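Local coordinates for protein Cyclo(L-leucyl-L-phenylalanyl) synthase (Streptomyces noursei, PDB 3OQV) that catalyses the ATP-independent formation of cyclo(L-phenylalanyl-L-leucyl), a precursor of the antibacterial albonoursin, from phenylalanyl-tRNA and leucyl-tRNA, at residues A[92-95]-A[96-99]; A[41-45]-A[46-50]; A[49-52]-A[53-56]; A[187-190]-A[191-195]; A[128-131]-A[132-136]. All coordinates share one frame; numbering follows the deposited sequence. Where two conformers were deposited one is given.

Contact 1 of 5, residues A[92-95]-A[96-99]; sequences TLKD and LRRR
One basic turn of the long helix 82-107 carries this contact, in which Leu-93, Lys-94 and Asp-95 meet Arg-97, Arg-98 and Arg-99 at i to i+4 spacing; Arg-98 could be involved in aminoacyl-tRNA binding, judged by similarity. Regular alpha-helical bonds run through the turn, such as Leu-96 N to Thr-92 O at 3.0 Å and Arg-99 N to Asp-95 O at 3.0 Å. The Arg-97 chain bends at its third torsion (chi3 -147°), which lays the guanidinium against Leu-93, with NH2 3.6 Å from Leu-93 CB; its NE is held by the hydroxyl of Tyr-66. As modelled, Arg-98 places one guanidinium face over Lys-94 CB, though its CG lies too close to the Lys-94 carbonyl for this to be certain. The lysine methylenes continue the contact, Lys-94 CD lying 3.7 Å from Arg-98 NH2, and the ammonium of Lys-94 stays near as a like charge. Asp-95 OD1 is 4.3 Å from Arg-98 NH1 but well out of the guanidinium plane, so the attraction is one of charge alone. On the buried flank, Leu-93 CD2 and Leu-96 CD2 meet loosely at 4.3 Å. A water donates to Thr-92 O at 2.9 Å and weakly accepts from Arg-99 NH1, whose guanidinium has Asp-95 O over one face.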
loop_
_atom_site.group_PDB
_atom_site.type_symbol
_atom_site.label_atom_id
_atom_site.label_comp_id
_atom_site.label_asym_id
_atom_site.label_seq_id
_atom_site.Cartn_x
_atom_site.Cartn_y
_atom_site.Cartn_z
ATOM N N THR A 92 -14.030 3.847 -8.511
ATOM C CA THR A 92 -12.679 4.257 -8.135
ATOM C C THR A 92 -11.668 3.216 -8.605
ATOM O O THR A 92 -10.630 3.549 -9.183
ATOM C CB THR A 92 -12.587 4.453 -6.614
ATOM O OG1 THR A 92 -13.358 5.604 -6.246
ATOM C CG2 THR A 92 -11.141 4.647 -6.152
ATOM N N LEU A 93 -12.024 1.949 -8.451
ATOM C CA LEU A 93 -11.121 0.879 -8.840
ATOM C C LEU A 93 -11.040 0.708 -10.343
ATOM O O LEU A 93 -9.994 0.329 -10.866
ATOM C CB LEU A 93 -11.493 -0.430 -8.155
ATOM C CG LEU A 93 -11.300 -0.364 -6.642
ATOM C CD1 LEU A 93 -11.883 -1.597 -5.971
ATOM C CD2 LEU A 93 -9.819 -0.213 -6.324
ATOM N N LYS A 94 -12.136 0.986 -11.048
ATOM C CA LYS A 94 -12.081 0.989 -12.501
ATOM C C LYS A 94 -11.102 2.039 -13.000
ATOM O O LYS A 94 -10.351 1.790 -13.937
ATOM C CB LYS A 94 -13.460 1.249 -13.117
ATOM C CG LYS A 94 -14.296 0.005 -13.262
ATOM C CD LYS A 94 -15.706 0.360 -13.694
ATOM C CE LYS A 94 -16.354 -0.825 -14.376
ATOM N NZ LYS A 94 -15.615 -2.076 -14.063
ATOM N N ASP A 95 -11.163 3.232 -12.419
ATOM C CA ASP A 95 -10.278 4.322 -12.823
ATOM C C ASP A 95 -8.806 3.968 -12.532
ATOM O O ASP A 95 -7.936 4.094 -13.403
ATOM C CB ASP A 95 -10.672 5.614 -12.101
ATOM C CG ASP A 95 -12.016 6.173 -12.575
ATOM O OD1 ASP A 95 -12.552 5.676 -13.590
ATOM O OD2 ASP A 95 -12.539 7.113 -11.929
ATOM N N LEU A 96 -8.549 3.486 -11.322
ATOM C CA LEU A 96 -7.206 2.988 -10.944
ATOM C C LEU A 96 -6.633 1.954 -11.916
ATOM O O LEU A 96 -5.513 2.118 -12.425
ATOM C CB LEU A 96 -7.249 2.411 -9.532
ATOM C CG LEU A 96 -5.924 2.093 -8.832
ATOM C CD1 LEU A 96 -4.970 3.227 -9.020
ATOM C CD2 LEU A 96 -6.176 1.853 -7.358
ATOM N N ARG A 97 -7.401 0.905 -12.200
ATOM C CA ARG A 97 -6.951 -0.158 -13.096
ATOM C C ARG A 97 -6.682 0.309 -14.509
ATOM O O ARG A 97 -5.702 -0.109 -15.116
ATOM C CB ARG A 97 -7.949 -1.308 -13.138
ATOM C CG ARG A 97 -7.932 -2.169 -11.889
ATOM C CD ARG A 97 -8.815 -3.391 -12.082
ATOM N NE ARG A 97 -9.442 -3.777 -10.824
ATOM C CZ ARG A 97 -10.685 -3.463 -10.482
ATOM N NH1 ARG A 97 -11.460 -2.782 -11.322
ATOM N NH2 ARG A 97 -11.156 -3.836 -9.303
ATOM N N ARG A 98 -7.595 1.112 -15.058
ATOM C CA ARG A 98 -7.419 1.663 -16.396
ATOM C C ARG A 98 -6.145 2.503 -16.479
ATOM O O ARG A 98 -5.355 2.381 -17.419
ATOM C CB ARG A 98 -8.645 2.492 -16.792
ATOM C CG ARG A 98 -9.956 1.765 -16.529
ATOM C CD ARG A 98 -11.201 2.528 -17.013
ATOM N NE ARG A 98 -12.339 1.612 -17.124
ATOM C CZ ARG A 98 -13.615 1.972 -17.036
ATOM N NH1 ARG A 98 -13.941 3.246 -16.870
ATOM N NH2 ARG A 98 -14.569 1.052 -17.117
ATOM N N ARG A 99 -5.932 3.340 -15.473
ATOM C CA ARG A 99 -4.755 4.194 -15.450
ATOM C C ARG A 99 -3.471 3.348 -15.313
ATOM O O ARG A 99 -2.490 3.584 -16.018
ATOM C CB ARG A 99 -4.885 5.236 -14.328
ATOM C CG ARG A 99 -3.579 5.850 -13.850
ATOM C CD ARG A 99 -3.809 7.197 -13.152
ATOM N NE ARG A 99 -5.231 7.488 -12.952
ATOM C CZ ARG A 99 -5.902 7.228 -11.830
ATOM N NH1 ARG A 99 -7.193 7.527 -11.736
ATOM N NH2 ARG A 99 -5.286 6.667 -10.798
HETATM O O HOH W 1 -9.032 5.925 -9.374
#

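Contact 2 of 5, residues A[41-45]-A[46-50]; sequences SYFSQ and KNTVM
Ser-44 and Thr-48 bind each other across the first turn of helix 45-58, where Ser-44 is the N-cap. This is the tight part of the contact. Ser-44 OG sits between its own backbone N and carbonyl carbon (chi1 65°), which turns it to the start of the helix to accept from Asn-47 N at 3.1 Å. Ser-44 O takes two donors from Thr-48: the amide N at 2.8 Å, nearly in line with the carbonyl, and OG1 at 2.7 Å, from above the carbonyl plane. Thr-48 OG1 also lies 3.5 Å from Phe-43 CD1, at the edge of the ring and in its plane. Just before the cap, where Phe-43 centres an inverse gamma turn, Asn-47 reaches back and gives ND2 to Tyr-42 O at 2.8 Å. That bond is flat at both ends, within the amide plane and on a carbonyl lone pair, and ties the loop to the helix. Looser is the contact facing helix 82-107, where Gln-45 and Val-49 lie side by side with CG and CG2 4.2 Å apart. On the solvent side, the side chain of exposed Lys-46 comes near Ser-44 OG with CB, 3.9 Å away. Beyond the two segments, Gln-45 OE1 accepts from Arg-102, and Thr-48 packs on Leu-100, both of helix 82-107. Phe-43 packs onto Ile-34 and Ile-36 of strand 29-37, with His-203 meeting it edge-to-face.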
loop_
_atom_site.group_PDB
_atom_site.type_symbol
_atom_site.label_atom_id
_atom_site.label_comp_id
_atom_site.label_asym_id
_atom_site.label_seq_id
_atom_site.Cartn_x
_atom_site.Cartn_y
_atom_site.Cartn_z
ATOM N N SER A 41 -2.562 10.449 -4.413
ATOM C CA SER A 41 -2.665 11.199 -5.664
ATOM C C SER A 41 -1.299 11.370 -6.337
ATOM O O SER A 41 -1.208 11.836 -7.473
ATOM C CB SER A 41 -3.347 12.553 -5.448
ATOM O OG SER A 41 -2.620 13.355 -4.538
ATOM N N TYR A 42 -0.247 10.934 -5.652
ATOM C CA TYR A 42 1.056 10.767 -6.273
ATOM C C TYR A 42 0.958 9.962 -7.558
ATOM O O TYR A 42 1.678 10.229 -8.519
ATOM C CB TYR A 42 2.016 10.083 -5.310
ATOM C CG TYR A 42 2.900 11.045 -4.559
ATOM C CD1 TYR A 42 2.579 11.454 -3.267
ATOM C CD2 TYR A 42 4.066 11.540 -5.136
ATOM C CE1 TYR A 42 3.401 12.331 -2.568
ATOM C CE2 TYR A 42 4.892 12.415 -4.447
ATOM C CZ TYR A 42 4.554 12.808 -3.168
ATOM O OH TYR A 42 5.368 13.682 -2.490
ATOM N N PHE A 43 0.071 8.969 -7.564
ATOM C CA PHE A 43 0.016 7.987 -8.649
ATOM C C PHE A 43 -0.886 8.437 -9.803
ATOM O O PHE A 43 -1.881 7.788 -10.138
ATOM C CB PHE A 43 -0.379 6.598 -8.121
ATOM C CG PHE A 43 0.759 5.863 -7.454
ATOM C CD1 PHE A 43 1.774 5.297 -8.207
ATOM C CD2 PHE A 43 0.854 5.816 -6.075
ATOM C CE1 PHE A 43 2.844 4.637 -7.588
ATOM C CE2 PHE A 43 1.917 5.183 -5.449
ATOM C CZ PHE A 43 2.909 4.581 -6.209
ATOM N N SER A 44 -0.521 9.568 -10.398
ATOM C CA SER A 44 -0.845 9.857 -11.790
ATOM C C SER A 44 -0.152 8.881 -12.740
ATOM O O SER A 44 0.832 8.228 -12.378
ATOM C CB SER A 44 -0.427 11.285 -12.134
ATOM O OG SER A 44 0.982 11.435 -12.056
ATOM N N GLN A 45 -0.619 8.842 -13.983
ATOM C CA GLN A 45 0.077 8.077 -15.005
ATOM C C GLN A 45 1.534 8.508 -15.132
ATOM O O GLN A 45 2.435 7.666 -15.147
ATOM C CB GLN A 45 -0.620 8.175 -16.360
ATOM C CG GLN A 45 -0.008 7.244 -17.399
ATOM C CD GLN A 45 -0.867 7.108 -18.633
ATOM O OE1 GLN A 45 -2.072 7.369 -18.596
ATOM N NE2 GLN A 45 -0.246 6.733 -19.748
ATOM N N LYS A 46 1.759 9.815 -15.239
ATOM C CA LYS A 46 3.112 10.339 -15.356
ATOM C C LYS A 46 4.018 9.819 -14.249
ATOM O O LYS A 46 5.119 9.339 -14.513
ATOM C CB LYS A 46 3.109 11.867 -15.344
ATOM C CG LYS A 46 4.421 12.482 -15.793
ATOM C CD LYS A 46 5.004 11.727 -16.982
ATOM C CE LYS A 46 6.103 12.532 -17.671
ATOM N NZ LYS A 46 5.568 13.760 -18.332
ATOM N N ASN A 47 3.558 9.923 -13.007
ATOM C CA ASN A 47 4.374 9.514 -11.870
ATOM C C ASN A 47 4.532 8.001 -11.765
ATOM O O ASN A 47 5.578 7.508 -11.334
ATOM C CB ASN A 47 3.818 10.085 -10.564
ATOM C CG ASN A 47 4.170 11.554 -10.377
ATOM O OD1 ASN A 47 5.087 12.071 -11.014
ATOM N ND2 ASN A 47 3.450 12.224 -9.491
ATOM N N THR A 48 3.486 7.273 -12.145
ATOM C CA THR A 48 3.540 5.817 -12.173
ATOM C C THR A 48 4.596 5.334 -13.160
ATOM O O THR A 48 5.466 4.527 -12.808
ATOM C CB THR A 48 2.167 5.202 -12.517
ATOM O OG1 THR A 48 1.187 5.697 -11.599
ATOM C CG2 THR A 48 2.224 3.682 -12.412
ATOM N N VAL A 49 4.580 5.906 -14.360
ATOM C CA VAL A 49 5.520 5.506 -15.399
ATOM C C VAL A 49 6.969 5.702 -14.963
ATOM O O VAL A 49 7.790 4.793 -15.101
ATOM C CB VAL A 49 5.254 6.253 -16.720
ATOM C CG1 VAL A 49 6.382 6.018 -17.706
ATOM C CG2 VAL A 49 3.924 5.791 -17.323
ATOM N N MET A 50 7.274 6.872 -14.405
ATOM C CA MET A 50 8.639 7.156 -13.960
ATOM C C MET A 50 9.079 6.190 -12.860
ATOM O O MET A 50 10.224 5.740 -12.838
ATOM C CB MET A 50 8.767 8.603 -13.481
ATOM C CG MET A 50 8.925 9.622 -14.609
ATOM S SD MET A 50 10.280 10.777 -14.302
ATOM C CE MET A 50 9.898 11.312 -12.626
#

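Contact 3 of 5, residues A[49-52]-A[53-56]; sequences VMLL and QWAG
Leu-51 and Trp-54 make the apolar side-chain contact of this turn: the leucine's CD1 comes within 3.9 Å of CE3 on the six-membered part of the indole, and the two side chains slant across each other. Trp-54 CG lies opposite the backbone N (chi1 -179°), which carries the indole away from the 49-52 turn, and Leu-51 reaches CE3 with its CD1 branch. On another flank Gln-53 runs alongside Val-49, pointing the same way, and its OE1 rests 3.7 Å from Val-49 CG1; Gln-53 CG sits 3.2 Å from the carbonyl oxygen of Val-49. Beneath these pairs run the alpha-helical bonds that set their spacing, among them Trp-54 N to Met-50 O at 2.9 Å and Gly-56 N to Leu-52 O at 2.8 Å. The turn belongs to helix 45-58, the crossover helix of the beta-alpha-beta unit formed with strands 29-37 and 59-67 in the Rossmann-like sheet. Leu-51 and Leu-52 both press on Ile-34 of strand 29-37. Further out, Leu-52 reaches Leu-104, and Gln-53 Val-107, on helix 82-107. Trp-54 lies against Leu-235 of helix 232-238 and against Val-230, which Leu-51 touches as well.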
loop_
_atom_site.group_PDB
_atom_site.type_symbol
_atom_site.label_atom_id
_atom_site.label_comp_id
_atom_site.label_asym_id
_atom_site.label_seq_id
_atom_site.Cartn_x
_atom_site.Cartn_y
_atom_site.Cartn_z
ATOM N N VAL A 49 4.580 5.906 -14.360
ATOM C CA VAL A 49 5.520 5.506 -15.399
ATOM C C VAL A 49 6.969 5.702 -14.963
ATOM O O VAL A 49 7.790 4.793 -15.101
ATOM C CB VAL A 49 5.254 6.253 -16.720
ATOM C CG1 VAL A 49 6.382 6.018 -17.706
ATOM C CG2 VAL A 49 3.924 5.791 -17.323
ATOM N N MET A 50 7.274 6.872 -14.405
ATOM C CA MET A 50 8.639 7.156 -13.960
ATOM C C MET A 50 9.079 6.190 -12.860
ATOM O O MET A 50 10.224 5.740 -12.838
ATOM C CB MET A 50 8.767 8.603 -13.481
ATOM C CG MET A 50 8.925 9.622 -14.609
ATOM S SD MET A 50 10.280 10.777 -14.302
ATOM C CE MET A 50 9.898 11.312 -12.626
ATOM N N LEU A 51 8.167 5.884 -11.944
ATOM C CA LEU A 51 8.466 4.980 -10.846
ATOM C C LEU A 51 8.693 3.544 -11.331
ATOM O O LEU A 51 9.632 2.871 -10.895
ATOM C CB LEU A 51 7.356 5.028 -9.793
ATOM C CG LEU A 51 7.524 4.081 -8.603
ATOM C CD1 LEU A 51 8.907 4.233 -7.955
ATOM C CD2 LEU A 51 6.401 4.302 -7.588
ATOM N N LEU A 52 7.821 3.077 -12.219
ATOM C CA LEU A 52 7.997 1.778 -12.855
ATOM C C LEU A 52 9.346 1.662 -13.563
ATOM O O LEU A 52 10.023 0.632 -13.466
ATOM C CB LEU A 52 6.863 1.500 -13.844
ATOM C CG LEU A 52 5.493 1.216 -13.232
ATOM C CD1 LEU A 52 4.422 1.071 -14.317
ATOM C CD2 LEU A 52 5.565 -0.037 -12.362
ATOM N N GLN A 53 9.734 2.715 -14.278
ATOM C CA GLN A 53 10.989 2.705 -15.015
ATOM C C GLN A 53 12.158 2.679 -14.038
ATOM O O GLN A 53 13.107 1.913 -14.198
ATOM C CB GLN A 53 11.090 3.943 -15.905
ATOM C CG GLN A 53 10.158 3.925 -17.104
ATOM C CD GLN A 53 10.198 5.224 -17.886
ATOM O OE1 GLN A 53 10.021 6.308 -17.326
ATOM N NE2 GLN A 53 10.431 5.122 -19.191
ATOM N N TRP A 54 12.073 3.526 -13.023
ATOM C CA TRP A 54 13.082 3.572 -11.982
ATOM C C TRP A 54 13.292 2.196 -11.362
ATOM O O TRP A 54 14.428 1.752 -11.199
ATOM C CB TRP A 54 12.670 4.574 -10.907
ATOM C CG TRP A 54 13.661 4.701 -9.793
ATOM C CD1 TRP A 54 14.790 5.469 -9.780
ATOM C CD2 TRP A 54 13.583 4.079 -8.506
ATOM N NE1 TRP A 54 15.429 5.348 -8.565
ATOM C CE2 TRP A 54 14.716 4.487 -7.774
ATOM C CE3 TRP A 54 12.670 3.204 -7.907
ATOM C CZ2 TRP A 54 14.957 4.054 -6.470
ATOM C CZ3 TRP A 54 12.918 2.771 -6.618
ATOM C CH2 TRP A 54 14.036 3.216 -5.905
ATOM N N ALA A 55 12.196 1.520 -11.026
ATOM C CA ALA A 55 12.280 0.223 -10.359
ATOM C C ALA A 55 12.741 -0.859 -11.322
ATOM O O ALA A 55 13.565 -1.708 -10.965
ATOM C CB ALA A 55 10.944 -0.154 -9.743
ATOM N N GLY A 56 12.212 -0.819 -12.543
ATOM C CA GLY A 56 12.638 -1.728 -13.601
ATOM C C GLY A 56 14.138 -1.726 -13.834
ATOM O O GLY A 56 14.698 -2.710 -14.327
#

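Contact 4 of 5, residues A[187-190]-A[191-195]; sequences ADSP and GVFSV
With CG opposite its backbone N (chi1 -161°), Asp-188 swings its carboxylate forward over the next turn, where OD1 meets Gly-191 N at 3.0 Å. The donor comes from above the carboxylate plane, 55° out of it. Phe-193, its CG opposite the carbonyl carbon (chi1 -62°), turns its ring back beside Ser-189, so that Ser-189 CB lies at the ring edge and in its plane, and Ser-189 OG stands 3.5 Å from Phe-193 CE2. That hydroxyl has its polar partner in Leu-185 O, one turn earlier. Val-192 CG1 covers one face of the same ring, over its centre.

The backbone adapts around Pro-190, whose N has no hydrogen to give to the turn before, and helix 169-193 is kinked here. Asp-188 O accepts from Val-192 N at 3.0 Å, within the carbonyl plane, and only weakly from Gly-191 N. Ser-189 O takes Phe-193 N at 2.9 Å. Ser-194 departs from helical backbone angles, with positive phi, and the chain turns back so that Val-195 N gives a bond of 3.0 Å to Pro-190 O, in the carbonyl plane and on a lone pair.

Phe-193 also packs on the sheet, against Leu-33 of strand 29-37 and Val-65 of strand 59-67, and meets the ring of His-31. Asp-188 shares its charge: OD1 serves the Gly-191 amide next to the kink, while OD2 makes a salt bridge to Arg-134 of helix 126-141. The carboxylate thus joins two helices, and both partners would be expected to favour its ionised form.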
loop_
_atom_site.group_PDB
_atom_site.type_symbol
_atom_site.label_atom_id
_atom_site.label_comp_id
_atom_site.label_asym_id
_atom_site.label_seq_id
_atom_site.Cartn_x
_atom_site.Cartn_y
_atom_site.Cartn_z
ATOM N N ALA A 187 5.366 -5.089 6.936
ATOM C CA ALA A 187 6.156 -5.744 7.967
ATOM C C ALA A 187 7.058 -6.834 7.403
ATOM O O ALA A 187 8.129 -7.108 7.949
ATOM C CB ALA A 187 5.250 -6.303 9.062
ATOM N N ASP A 188 6.619 -7.490 6.333
ATOM C CA ASP A 188 7.259 -8.738 5.942
ATOM C C ASP A 188 7.045 -9.041 4.465
ATOM O O ASP A 188 6.638 -10.138 4.117
ATOM C CB ASP A 188 6.760 -9.905 6.811
ATOM C CG ASP A 188 7.699 -11.122 6.765
ATOM O OD1 ASP A 188 8.665 -11.122 5.968
ATOM O OD2 ASP A 188 7.439 -12.101 7.485
ATOM N N SER A 189 7.417 -8.102 3.600
ATOM C CA SER A 189 7.451 -8.358 2.158
ATOM C C SER A 189 8.336 -9.533 1.731
ATOM O O SER A 189 7.996 -10.245 0.783
ATOM C CB SER A 189 7.846 -7.095 1.387
ATOM O OG SER A 189 6.690 -6.318 1.080
ATOM N N PRO A 190 9.476 -9.746 2.424
ATOM C CA PRO A 190 10.236 -10.932 2.048
ATOM C C PRO A 190 9.382 -12.187 2.114
ATOM O O PRO A 190 9.422 -13.003 1.191
ATOM C CB PRO A 190 11.371 -10.989 3.084
ATOM C CG PRO A 190 11.563 -9.553 3.503
ATOM C CD PRO A 190 10.178 -8.917 3.421
ATOM N N GLY A 191 8.598 -12.329 3.178
ATOM C CA GLY A 191 7.775 -13.519 3.349
ATOM C C GLY A 191 6.548 -13.532 2.451
ATOM O O GLY A 191 6.140 -14.581 1.958
ATOM N N VAL A 192 5.948 -12.367 2.249
ATOM C CA VAL A 192 4.785 -12.253 1.364
ATOM C C VAL A 192 5.113 -12.601 -0.100
ATOM O O VAL A 192 4.297 -13.230 -0.802
ATOM C CB VAL A 192 4.156 -10.842 1.452
ATOM C CG1 VAL A 192 3.076 -10.661 0.388
ATOM C CG2 VAL A 192 3.529 -10.625 2.850
ATOM N N PHE A 193 6.266 -12.141 -0.579
ATOM C CA PHE A 193 6.605 -12.257 -1.997
ATOM C C PHE A 193 7.689 -13.308 -2.228
ATOM O O PHE A 193 8.203 -13.433 -3.341
ATOM C CB PHE A 193 7.044 -10.900 -2.576
ATOM C CG PHE A 193 5.973 -9.859 -2.525
ATOM C CD1 PHE A 193 4.895 -9.916 -3.407
ATOM C CD2 PHE A 193 5.969 -8.898 -1.523
ATOM C CE1 PHE A 193 3.861 -8.987 -3.338
ATOM C CE2 PHE A 193 4.939 -7.961 -1.440
ATOM C CZ PHE A 193 3.882 -8.009 -2.346
ATOM N N SER A 194 8.096 -13.982 -1.154
ATOM C CA SER A 194 9.134 -15.027 -1.207
ATOM C C SER A 194 10.440 -14.557 -1.853
ATOM O O SER A 194 10.945 -15.178 -2.804
ATOM C CB SER A 194 8.626 -16.288 -1.936
ATOM O OG SER A 194 7.244 -16.516 -1.723
ATOM N N VAL A 195 11.026 -13.507 -1.294
ATOM C CA VAL A 195 12.290 -12.989 -1.781
ATOM C C VAL A 195 13.156 -12.691 -0.578
ATOM O O VAL A 195 12.640 -12.514 0.531
ATOM C CB VAL A 195 12.090 -11.686 -2.582
ATOM C CG1 VAL A 195 11.484 -11.986 -3.949
ATOM C CG2 VAL A 195 11.224 -10.704 -1.789
#

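Contact 5 of 5, residues A[128-131]-A[132-136]; sequences YRAV and RERTD. With PO4 (phosphate ion), chain D.
Hydrogen bonds and charge centre on Arg-132, whose NH1 gives a bond of 3.1 Å to Tyr-128 OH one turn earlier, with the hydroxyl tilted 20° from the guanidinium plane. The arginine bends at its second torsion (chi2 80°), bringing NE to Asp-136 in a salt bridge: NE lies 3.0 Å from Asp-136 OD1, on the syn side, somewhat out of the carboxylate plane, and bonds more weakly to OD2. These bonds to Tyr-128 and Asp-136 limit the rotation of the guanidinium. A phosphate ion, probably from the crystallisation liquor, adds only weak bonds in this crystal, from Arg-132 NH1 to O1 at 3.4 Å and NH2 to O2 at 3.3 Å; His-70 and Gln-123 also bind this ion.

In packing, Tyr-128 and Arg-132 run side by side, CE2 of the ring 3.8 Å from Arg-132 CB, yet their flat groups stand nearly at right angles, 82° apart. Arg-134 folds back so that one guanidinium face lies over Ala-130 O and Val-131 CA, while its NH1 goes to Asp-188.

A water bridges Ala-130 O, at 2.6 Å, and, weakly, Glu-133 OE1. Tyr-128 with Arg-132 and Arg-132 with Asp-136 are i to i+4 pairs along one side of helix 126-141, and Tyr-128 OH bonds Gln-123 NE2 and the carbonyl of Ala-181, a substrate-binding residue by similarity.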
loop_
_atom_site.group_PDB
_atom_site.type_symbol
_atom_site.label_atom_id
_atom_site.label_comp_id
_atom_site.label_asym_id
_atom_site.label_seq_id
_atom_site.Cartn_x
_atom_site.Cartn_y
_atom_site.Cartn_z
ATOM N N TYR A 128 0.828 -14.782 1.841
ATOM C CA TYR A 128 0.249 -13.650 2.553
ATOM C C TYR A 128 -0.364 -14.104 3.864
ATOM O O TYR A 128 -0.200 -13.452 4.893
ATOM C CB TYR A 128 -0.821 -12.958 1.696
ATOM C CG TYR A 128 -1.615 -11.898 2.438
ATOM C CD1 TYR A 128 -1.257 -10.561 2.360
ATOM C CD2 TYR A 128 -2.699 -12.244 3.253
ATOM C CE1 TYR A 128 -1.981 -9.572 3.043
ATOM C CE2 TYR A 128 -3.448 -11.260 3.918
ATOM C CZ TYR A 128 -3.071 -9.929 3.810
ATOM O OH TYR A 128 -3.762 -8.947 4.483
ATOM N N ARG A 129 -1.102 -15.209 3.820
ATOM C CA ARG A 129 -1.840 -15.684 4.989
ATOM C C ARG A 129 -0.878 -15.968 6.145
ATOM O O ARG A 129 -1.115 -15.570 7.289
ATOM C CB ARG A 129 -2.649 -16.939 4.632
ATOM C CG ARG A 129 -3.706 -16.689 3.553
ATOM C CD ARG A 129 -4.822 -17.731 3.576
ATOM N NE ARG A 129 -4.305 -19.092 3.680
ATOM C CZ ARG A 129 -4.195 -19.932 2.656
ATOM N NH1 ARG A 129 -4.577 -19.561 1.442
ATOM N NH2 ARG A 129 -3.709 -21.148 2.850
ATOM N N ALA A 130 0.231 -16.624 5.834
ATOM C CA ALA A 130 1.185 -16.996 6.879
ATOM C C ALA A 130 1.723 -15.747 7.588
ATOM O O ALA A 130 1.911 -15.741 8.810
ATOM C CB ALA A 130 2.314 -17.830 6.302
ATOM N N VAL A 131 1.986 -14.698 6.813
ATOM C CA VAL A 131 2.501 -13.467 7.381
ATOM C C VAL A 131 1.418 -12.777 8.192
ATOM O O VAL A 131 1.678 -12.253 9.270
ATOM C CB VAL A 131 3.072 -12.526 6.296
ATOM C CG1 VAL A 131 3.477 -11.185 6.913
ATOM C CG2 VAL A 131 4.259 -13.193 5.610
ATOM N N ARG A 132 0.194 -12.789 7.670
ATOM C CA ARG A 132 -0.922 -12.119 8.315
ATOM C C ARG A 132 -1.236 -12.697 9.697
ATOM O O ARG A 132 -1.536 -11.957 10.625
ATOM C CB ARG A 132 -2.158 -12.186 7.409
ATOM C CG ARG A 132 -3.445 -11.682 8.032
ATOM C CD ARG A 132 -3.533 -10.180 7.999
ATOM N NE ARG A 132 -4.753 -9.700 8.648
ATOM C CZ ARG A 132 -5.831 -9.257 8.006
ATOM N NH1 ARG A 132 -5.862 -9.226 6.680
ATOM N NH2 ARG A 132 -6.870 -8.815 8.698
ATOM N N GLU A 133 -1.162 -14.014 9.829
ATOM C CA GLU A 133 -1.158 -14.651 11.139
ATOM C C GLU A 133 -0.214 -13.908 12.096
ATOM O O GLU A 133 -0.575 -13.601 13.238
ATOM C CB GLU A 133 -0.746 -16.119 10.991
ATOM C CG GLU A 133 -1.082 -17.008 12.185
ATOM C CD GLU A 133 -0.390 -18.368 12.122
ATOM O OE1 GLU A 133 -0.310 -18.956 11.020
ATOM O OE2 GLU A 133 0.081 -18.845 13.178
ATOM N N ARG A 134 0.979 -13.581 11.606
ATOM C CA ARG A 134 2.031 -13.023 12.449
ATOM C C ARG A 134 1.768 -11.559 12.782
ATOM O O ARG A 134 1.944 -11.145 13.925
ATOM C CB ARG A 134 3.398 -13.153 11.774
ATOM C CG ARG A 134 4.096 -14.466 12.045
ATOM C CD ARG A 134 5.377 -14.555 11.236
ATOM N NE ARG A 134 5.367 -15.732 10.375
ATOM C CZ ARG A 134 5.737 -15.741 9.101
ATOM N NH1 ARG A 134 6.175 -14.632 8.511
ATOM N NH2 ARG A 134 5.692 -16.879 8.423
ATOM N N THR A 135 1.365 -10.773 11.782
ATOM C CA THR A 135 1.057 -9.360 12.009
ATOM C C THR A 135 -0.185 -9.144 12.891
ATOM O O THR A 135 -0.184 -8.268 13.752
ATOM C CB THR A 135 0.918 -8.548 10.687
ATOM O OG1 THR A 135 -0.089 -9.136 9.846
ATOM C CG2 THR A 135 2.245 -8.484 9.946
ATOM N N ASP A 136 -1.235 -9.933 12.669
ATOM C CA ASP A 136 -2.403 -9.923 13.552
ATOM C C ASP A 136 -2.013 -10.163 15.007
ATOM O O ASP A 136 -2.307 -9.347 15.871
ATOM C CB ASP A 136 -3.431 -10.966 13.110
ATOM C CG ASP A 136 -4.271 -10.502 11.925
ATOM O OD1 ASP A 136 -4.250 -9.295 11.591
ATOM O OD2 ASP A 136 -4.943 -11.357 11.311
HETATM P P PO4 D . -9.580 -9.219 5.629
HETATM O O1 PO4 D . -8.702 -8.112 5.078
HETATM O O2 PO4 D . -9.803 -8.953 7.101
HETATM O O3 PO4 D . -10.899 -9.259 4.894
HETATM O O4 PO4 D . -8.893 -10.549 5.441
HETATM O O HOH W 2 1.959 -18.035 10.124
#

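In the fold
The contacts form two groups on different flanks of the sheet. Contacts 2 and 3 share Val-49 and Met-50 of helix 45-58, and Phe-43 CE1 touches Leu-51 CD2 at 3.6 Å; contact 1 joins them through Arg-99 CD, 3.6 Å from Phe-43 O. Contacts 4 and 5, centres about 11 Å apart, are bound by the salt bridge of Asp-188 OD2 to Arg-134 NH1 at 3.0 Å. The groups do not touch, their centres running from about 21 Å (contacts 3 and 4) to about 30 Å (contacts 2 and 5) apart. Between them is the pocket of dithiane diol and the inferred nucleophile Ser-37: side chains of Phe-43, Ser-189 and Tyr-128 lie about 6, 7 and 9 Å from the ligand.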